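Local coordinates for protein MaoC-like dehydratase (PDB 3EXZ) that probably acts as a hot-dog-fold dehydratase of the MaoC family, a lyase type that typically adds water to or removes it from acyl-CoA substrates, at residues Leu8-Arg13 / Leu105-Ser110; Arg116-Cys121 / Thr137-Val142. All coordinates share one frame; numbering follows the deposited sequence.

Contact 1. Residues Leu8-Arg13 / Leu105-Ser110; sequences LAVGDR and LAITPS
Leu105 meets Val10 through its carbonyl: Val10 CG1 stands 3.6 Å from Leu105 O, while the leucine's side chain leaves its backbone on the side away from the 8-13 segment and touches Thr120 and Gln122 of strand 116-126 instead. One residue on, Ala106 offers backbone rather than methyl, its CA lying 3.9 Å from Val10 CG2. With CG1 anti to the backbone N (chi1 175°), Val10 turns that methyl to Leu105 and CG2 to Ala106 and Ile107. Ile107 points toward the 8-13 segment and does most of the touching. Its CD1 lies 3.4 Å from Val10 N and 3.7 Å from Ala9 CA, and it also meets Val10 CG2 at 3.8 Å, the two side chains passing one another with opposed directions. No hydrogen bond joins the segments; they meet at the surface through van der Waals contacts of apolar side chains with each other and with backbone. This places the turn leading into strand 13-20, an outermost strand of the chain's antiparallel hot-dog sheet, against the end of the neighbouring strand 97-109. That turn, type II from Ala9 to Asp12, is closed by Asp12 N to Ala9 O (2.9 Å). Gly11 sits in it at a positive phi of 102°, where a CB would press on the carbonyl O of Val10. Asp12 also turns its carboxylate back: OD2 accepts Ala9 N at 2.6 Å, the donor lying 43° out of the carboxylate plane. The backbones of Gly11 and Asp12, which end the turn, bond to Val104, and Ile107 also packs on Leu5 and Ala117.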
ATOM      1  N   LEU A   8     -22.234   7.267 -10.194  1.00 43.37           N
ATOM      2  CA  LEU A   8     -21.749   7.535  -8.851  1.00 42.03           C
ATOM      3  C   LEU A   8     -22.303   8.785  -8.192  1.00 42.30           C
ATOM      4  O   LEU A   8     -22.564   9.779  -8.865  1.00 43.98           O
ATOM      5  CB  LEU A   8     -20.216   7.637  -8.890  1.00 41.20           C
ATOM      6  CG  LEU A   8     -19.427   6.438  -9.445  1.00 38.50           C
ATOM      7  CD1 LEU A   8     -17.928   6.742  -9.479  1.00 39.81           C
ATOM      8  CD2 LEU A   8     -19.704   5.223  -8.585  1.00 37.02           C
ATOM      9  N   ALA A   9     -22.497   8.726  -6.880  1.00 42.38           N
ATOM     10  CA  ALA A   9     -22.941   9.897  -6.129  1.00 41.35           C
ATOM     11  C   ALA A   9     -22.362   9.889  -4.715  1.00 41.49           C
ATOM     12  O   ALA A   9     -22.219   8.833  -4.098  1.00 40.88           O
ATOM     13  CB  ALA A   9     -24.470   9.978  -6.050  1.00 41.55           C
ATOM     14  N   VAL A  10     -22.019  11.073  -4.213  1.00 39.68           N
ATOM     15  CA  VAL A  10     -21.494  11.227  -2.861  1.00 39.85           C
ATOM     16  C   VAL A  10     -22.428  10.475  -1.900  1.00 40.96           C
ATOM     17  O   VAL A  10     -23.651  10.653  -1.937  1.00 44.38           O
ATOM     18  CB  VAL A  10     -21.445  12.732  -2.465  1.00 40.85           C
ATOM     19  CG1 VAL A  10     -21.020  12.890  -1.008  1.00 39.29           C
ATOM     20  CG2 VAL A  10     -20.485  13.476  -3.398  1.00 38.46           C
ATOM     21  N   GLY A  11     -21.845   9.621  -1.063  1.00 41.15           N
ATOM     22  CA  GLY A  11     -22.618   8.855  -0.101  1.00 38.32           C
ATOM     23  C   GLY A  11     -22.846   7.412  -0.518  1.00 39.50           C
ATOM     24  O   GLY A  11     -23.300   6.591   0.281  1.00 37.69           O
ATOM     25  N   ASP A  12     -22.547   7.095  -1.773  1.00 40.15           N
ATOM     26  CA  ASP A  12     -22.739   5.727  -2.245  1.00 41.91           C
ATOM     27  C   ASP A  12     -21.855   4.750  -1.487  1.00 41.21           C
ATOM     28  O   ASP A  12     -20.665   4.988  -1.289  1.00 40.14           O
ATOM     29  CB  ASP A  12     -22.460   5.618  -3.749  1.00 41.49           C
ATOM     30  CG  ASP A  12     -23.608   6.137  -4.589  1.00 45.74           C
ATOM     31  OD1 ASP A  12     -24.756   6.127  -4.087  1.00 42.86           O
ATOM     32  OD2 ASP A  12     -23.370   6.531  -5.751  1.00 50.57           O
ATOM     33  N   ARG A  13     -22.455   3.645  -1.062  1.00 42.86           N
ATOM     34  CA  ARG A  13     -21.747   2.621  -0.317  1.00 43.95           C
ATOM     35  C   ARG A  13     -21.648   1.334  -1.131  1.00 43.53           C
ATOM     36  O   ARG A  13     -22.608   0.928  -1.782  1.00 41.41           O
ATOM     37  CB  ARG A  13     -22.471   2.361   1.009  1.00 46.63           C
ATOM     38  CG  ARG A  13     -22.407   3.515   2.006  1.00 54.49           C
ATOM     39  CD  ARG A  13     -23.376   3.295   3.167  1.00 68.27           C
ATOM     40  NE  ARG A  13     -23.489   4.460   4.047  1.00 79.04           N
ATOM     41  CZ  ARG A  13     -24.302   5.497   3.837  1.00 83.67           C
ATOM     42  NH1 ARG A  13     -25.094   5.528   2.773  1.00 81.76           N
ATOM     43  NH2 ARG A  13     -24.314   6.511   4.692  1.00 83.21           N
ATOM     44  N   LEU A 105     -16.903   9.824  -0.955  1.00 37.54           N
ATOM     45  CA  LEU A 105     -16.917  11.017  -0.114  1.00 37.90           C
ATOM     46  C   LEU A 105     -17.027  12.297  -0.914  1.00 38.98           C
ATOM     47  O   LEU A 105     -17.504  13.315  -0.410  1.00 37.91           O
ATOM     48  CB  LEU A 105     -15.640  11.080   0.742  1.00 39.31           C
ATOM     49  CG  LEU A 105     -15.349   9.962   1.756  1.00 37.85           C
ATOM     50  CD1 LEU A 105     -14.240  10.409   2.712  1.00 34.31           C
ATOM     51  CD2 LEU A 105     -16.618   9.641   2.538  1.00 36.49           C
ATOM     52  N   ALA A 106     -16.574  12.236  -2.160  1.00 37.11           N
ATOM     53  CA  ALA A 106     -16.601  13.393  -3.038  1.00 38.36           C
ATOM     54  C   ALA A 106     -16.319  13.026  -4.498  1.00 38.44           C
ATOM     55  O   ALA A 106     -15.625  12.045  -4.778  1.00 35.54           O
ATOM     56  CB  ALA A 106     -15.560  14.432  -2.557  1.00 38.57           C
ATOM     57  N   ILE A 107     -16.890  13.808  -5.417  1.00 39.11           N
ATOM     58  CA  ILE A 107     -16.678  13.645  -6.860  1.00 40.67           C
ATOM     59  C   ILE A 107     -16.214  15.028  -7.323  1.00 42.68           C
ATOM     60  O   ILE A 107     -16.891  16.035  -7.090  1.00 44.83           O
ATOM     61  CB  ILE A 107     -17.959  13.233  -7.614  1.00 41.90           C
ATOM     62  CG1 ILE A 107     -18.315  11.787  -7.266  1.00 43.38           C
ATOM     63  CG2 ILE A 107     -17.739  13.358  -9.116  1.00 38.04           C
ATOM     64  CD1 ILE A 107     -19.688  11.648  -6.660  1.00 45.63           C
ATOM     65  N   THR A 108     -15.067  15.081  -7.986  1.00 44.71           N
ATOM     66  CA  THR A 108     -14.496  16.344  -8.404  1.00 44.81           C
ATOM     67  C   THR A 108     -14.058  16.282  -9.851  1.00 45.97           C
ATOM     68  O   THR A 108     -12.926  15.894 -10.162  1.00 44.97           O
ATOM     69  CB  THR A 108     -13.293  16.698  -7.478  1.00 45.80           C
ATOM     70  OG1 THR A 108     -13.751  16.781  -6.116  1.00 44.66           O
ATOM     71  CG2 THR A 108     -12.659  18.022  -7.870  1.00 46.87           C
ATOM     72  N   PRO A 109     -14.961  16.667 -10.760  1.00 48.86           N
ATOM     73  CA  PRO A 109     -14.682  16.656 -12.195  1.00 51.58           C
ATOM     74  C   PRO A 109     -13.472  17.482 -12.583  1.00 53.29           C
ATOM     75  O   PRO A 109     -13.152  18.479 -11.937  1.00 52.41           O
ATOM     76  CB  PRO A 109     -15.986  17.173 -12.821  1.00 51.81           C
ATOM     77  CG  PRO A 109     -16.649  17.949 -11.723  1.00 53.58           C
ATOM     78  CD  PRO A 109     -16.310  17.190 -10.468  1.00 50.10           C
ATOM     79  N   SER A 110     -12.785  17.035 -13.626  1.00 55.26           N
ATOM     80  CA  SER A 110     -11.626  17.745 -14.132  1.00 58.11           C
ATOM     81  C   SER A 110     -12.138  18.941 -14.949  1.00 61.08           C
ATOM     82  O   SER A 110     -12.991  18.791 -15.831  1.00 61.18           O
ATOM     83  CB  SER A 110     -10.780  16.822 -15.019  1.00 57.44           C
ATOM     84  OG  SER A 110      -9.744  17.536 -15.672  1.00 56.59           O
TER

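Contact 2. Residues Arg116-Cys121 / Thr137-Val142; sequences RAIVTC and TAKVVV
Val140 O receives Val119 N at 2.8 Å, the donor lying in the carbonyl plane, and Ile118 CA adds a CA-H...O contact of 3.3 Å to the same oxygen. The return bond, Val140 N to Val119 O, is nearly straight at hydrogen (174°). Equivalent reciprocal pairs join Ala117 with Val142 and Cys121 with Ala138, giving six backbone bonds in all. On the face that carries Ala117, Val119 and Cys121, the valines cross diagonally: Val119 CG2 is 3.6 Å from Val142 CG2, both methyls lying beside their own backbone N, and Cys121 SG makes a longer contact with Val140 CG2. Leu5 and Leu8 cover part of this largely buried face, Leu5 touching Ala117 and Val142, and Leu8 touching Val119. The two segments belong to the antiparallel hairpin of strands 116-126 and 132-143, within the five-stranded hot-dog sheet. Ile118 and Thr120 occupy the other face with Lys139 and Val141. There Ile118 CG2 rests 3.7 Å from Lys139 CB. Thr120 and Lys139 run side by side in the same direction; OG1 of the threonine, beside the backbone N (chi1 -61°), leaves CG2 anti to that N, where it meets Thr137 CG2 at 3.9 Å. Thr120 OG1 lies 3.5 Å from Lys139 NZ, a near approach rather than a hydrogen bond. An alanine at Thr120 would probably open a gap beside Thr137 CG2 and leave the Lys139 amine without its neighbouring hydroxyl. At the far end Arg116 CD lies 3.9 Å from Val141 CG1, and the side chain also packs on Leu49 of the second subunit.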
ATOM      1  N   ARG A 116     -13.901  13.099 -17.272  1.00 46.55           N
ATOM      2  CA  ARG A 116     -13.404  12.337 -16.133  1.00 47.16           C
ATOM      3  C   ARG A 116     -13.439  13.179 -14.857  1.00 46.43           C
ATOM      4  O   ARG A 116     -13.519  14.405 -14.914  1.00 45.78           O
ATOM      5  CB  ARG A 116     -11.969  11.888 -16.417  1.00 46.49           C
ATOM      6  CG  ARG A 116     -10.969  13.024 -16.376  1.00 49.91           C
ATOM      7  CD  ARG A 116      -9.554  12.509 -16.278  1.00 56.63           C
ATOM      8  NE  ARG A 116      -8.891  12.480 -17.574  1.00 60.52           N
ATOM      9  CZ  ARG A 116      -7.633  12.094 -17.758  1.00 64.12           C
ATOM     10  NH1 ARG A 116      -6.902  11.692 -16.724  1.00 64.31           N
ATOM     11  NH2 ARG A 116      -7.103  12.125 -18.972  1.00 64.28           N
ATOM     12  N   ALA A 117     -13.368  12.504 -13.714  1.00 44.64           N
ATOM     13  CA  ALA A 117     -13.403  13.157 -12.409  1.00 42.28           C
ATOM     14  C   ALA A 117     -12.539  12.383 -11.429  1.00 41.63           C
ATOM     15  O   ALA A 117     -12.236  11.211 -11.655  1.00 37.71           O
ATOM     16  CB  ALA A 117     -14.854  13.190 -11.881  1.00 38.51           C
ATOM     17  N   ILE A 118     -12.122  13.051 -10.355  1.00 41.54           N
ATOM     18  CA  ILE A 118     -11.358  12.390  -9.306  1.00 42.25           C
ATOM     19  C   ILE A 118     -12.393  12.099  -8.216  1.00 41.03           C
ATOM     20  O   ILE A 118     -12.989  13.010  -7.634  1.00 42.09           O
ATOM     21  CB  ILE A 118     -10.214  13.274  -8.778  1.00 43.65           C
ATOM     22  CG1 ILE A 118      -9.028  13.170  -9.740  1.00 47.54           C
ATOM     23  CG2 ILE A 118      -9.813  12.834  -7.379  1.00 42.24           C
ATOM     24  CD1 ILE A 118      -7.928  14.161  -9.454  1.00 59.25           C
ATOM     25  N   VAL A 119     -12.628  10.811  -7.979  1.00 39.48           N
ATOM     26  CA  VAL A 119     -13.593  10.360  -6.987  1.00 37.09           C
ATOM     27  C   VAL A 119     -12.867   9.905  -5.732  1.00 36.54           C
ATOM     28  O   VAL A 119     -12.009   9.019  -5.788  1.00 38.44           O
ATOM     29  CB  VAL A 119     -14.451   9.173  -7.531  1.00 37.35           C
ATOM     30  CG1 VAL A 119     -15.522   8.777  -6.512  1.00 34.93           C
ATOM     31  CG2 VAL A 119     -15.094   9.558  -8.864  1.00 35.74           C
ATOM     32  N   THR A 120     -13.206  10.525  -4.608  1.00 34.45           N
ATOM     33  CA  THR A 120     -12.602  10.178  -3.332  1.00 33.88           C
ATOM     34  C   THR A 120     -13.363   9.000  -2.722  1.00 34.14           C
ATOM     35  O   THR A 120     -14.521   9.129  -2.322  1.00 34.08           O
ATOM     36  CB  THR A 120     -12.634  11.372  -2.353  1.00 32.76           C
ATOM     37  OG1 THR A 120     -11.887  12.464  -2.908  1.00 33.03           O
ATOM     38  CG2 THR A 120     -12.014  10.985  -1.025  1.00 32.66           C
ATOM     39  N   CYS A 121     -12.702   7.850  -2.656  1.00 33.03           N
ATOM     40  CA  CYS A 121     -13.312   6.647  -2.105  1.00 34.94           C
ATOM     41  C   CYS A 121     -12.650   6.242  -0.810  1.00 33.69           C
ATOM     42  O   CYS A 121     -11.431   6.066  -0.756  1.00 37.16           O
ATOM     43  CB  CYS A 121     -13.196   5.482  -3.089  1.00 34.09           C
ATOM     44  SG  CYS A 121     -13.910   5.818  -4.699  1.00 39.47           S
ATOM     45  N   THR A 137      -8.284   6.103   2.160  1.00 30.32           N
ATOM     46  CA  THR A 137      -9.072   7.196   1.579  1.00 31.30           C
ATOM     47  C   THR A 137      -8.308   7.483   0.283  1.00 30.54           C
ATOM     48  O   THR A 137      -7.314   8.210   0.259  1.00 30.53           O
ATOM     49  CB  THR A 137      -9.096   8.419   2.500  1.00 33.98           C
ATOM     50  OG1 THR A 137      -9.640   8.026   3.766  1.00 34.72           O
ATOM     51  CG2 THR A 137      -9.970   9.522   1.904  1.00 33.41           C
ATOM     52  N   ALA A 138      -8.787   6.896  -0.803  1.00 31.11           N
ATOM     53  CA  ALA A 138      -8.142   7.008  -2.101  1.00 32.03           C
ATOM     54  C   ALA A 138      -8.796   7.947  -3.092  1.00 31.87           C
ATOM     55  O   ALA A 138      -9.998   8.184  -3.031  1.00 32.89           O
ATOM     56  CB  ALA A 138      -8.053   5.586  -2.739  1.00 27.71           C
ATOM     57  N   LYS A 139      -7.990   8.501  -3.990  1.00 33.24           N
ATOM     58  CA  LYS A 139      -8.524   9.340  -5.052  1.00 35.77           C
ATOM     59  C   LYS A 139      -8.371   8.478  -6.315  1.00 36.32           C
ATOM     60  O   LYS A 139      -7.262   8.101  -6.710  1.00 35.87           O
ATOM     61  CB  LYS A 139      -7.745  10.643  -5.188  1.00 37.25           C
ATOM     62  CG  LYS A 139      -7.948  11.583  -4.011  1.00 40.45           C
ATOM     63  CD  LYS A 139      -6.987  12.758  -4.080  1.00 47.21           C
ATOM     64  CE  LYS A 139      -7.339  13.823  -3.046  1.00 53.96           C
ATOM     65  NZ  LYS A 139      -8.793  14.174  -3.080  1.00 50.29           N
ATOM     66  N   VAL A 140      -9.500   8.165  -6.939  1.00 36.55           N
ATOM     67  CA  VAL A 140      -9.536   7.325  -8.124  1.00 38.82           C
ATOM     68  C   VAL A 140      -9.962   8.161  -9.328  1.00 38.27           C
ATOM     69  O   VAL A 140     -10.717   9.125  -9.184  1.00 36.81           O
ATOM     70  CB  VAL A 140     -10.518   6.133  -7.874  1.00 38.40           C
ATOM     71  CG1 VAL A 140     -10.552   5.198  -9.059  1.00 44.72           C
ATOM     72  CG2 VAL A 140     -10.087   5.378  -6.628  1.00 40.66           C
ATOM     73  N   VAL A 141      -9.447   7.810 -10.502  1.00 38.30           N
ATOM     74  CA  VAL A 141      -9.784   8.521 -11.729  1.00 37.09           C
ATOM     75  C   VAL A 141     -10.908   7.762 -12.420  1.00 37.52           C
ATOM     76  O   VAL A 141     -10.728   6.623 -12.862  1.00 36.14           O
ATOM     77  CB  VAL A 141      -8.582   8.611 -12.699  1.00 38.56           C
ATOM     78  CG1 VAL A 141      -8.900   9.595 -13.816  1.00 37.37           C
ATOM     79  CG2 VAL A 141      -7.331   9.035 -11.944  1.00 41.08           C
ATOM     80  N   VAL A 142     -12.066   8.402 -12.509  1.00 37.46           N
ATOM     81  CA  VAL A 142     -13.223   7.790 -13.134  1.00 38.43           C
ATOM     82  C   VAL A 142     -13.774   8.581 -14.316  1.00 40.40           C
ATOM     83  O   VAL A 142     -14.136   9.755 -14.186  1.00 41.85           O
ATOM     84  CB  VAL A 142     -14.375   7.604 -12.115  1.00 36.31           C
ATOM     85  CG1 VAL A 142     -15.525   6.852 -12.770  1.00 35.26           C
ATOM     86  CG2 VAL A 142     -13.878   6.859 -10.882  1.00 35.16           C
TER

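Contact 1 and contact 2 lie with centres about 8 Å apart, on the same side of the chain's centre, and both reach the same antiparallel sheet. Strand 97-109 of contact 1 neighbours strand 116-126 of contact 2, and these two strands are consecutive in sequence. Probable hydrogen bonds tie them directly, Leu105 N to Thr120 O at 2.8 Å and Thr120 N to Ala106 O at 2.9 Å, while Pro109 packs on Ala117. Both segments of contact 1 precede those of contact 2. Together they span four adjacent positions of the sheet, from the approach to strand 13-20 across to strand 132-143, with strand 97-109 joining the N-terminal turn to the C-terminal hairpin.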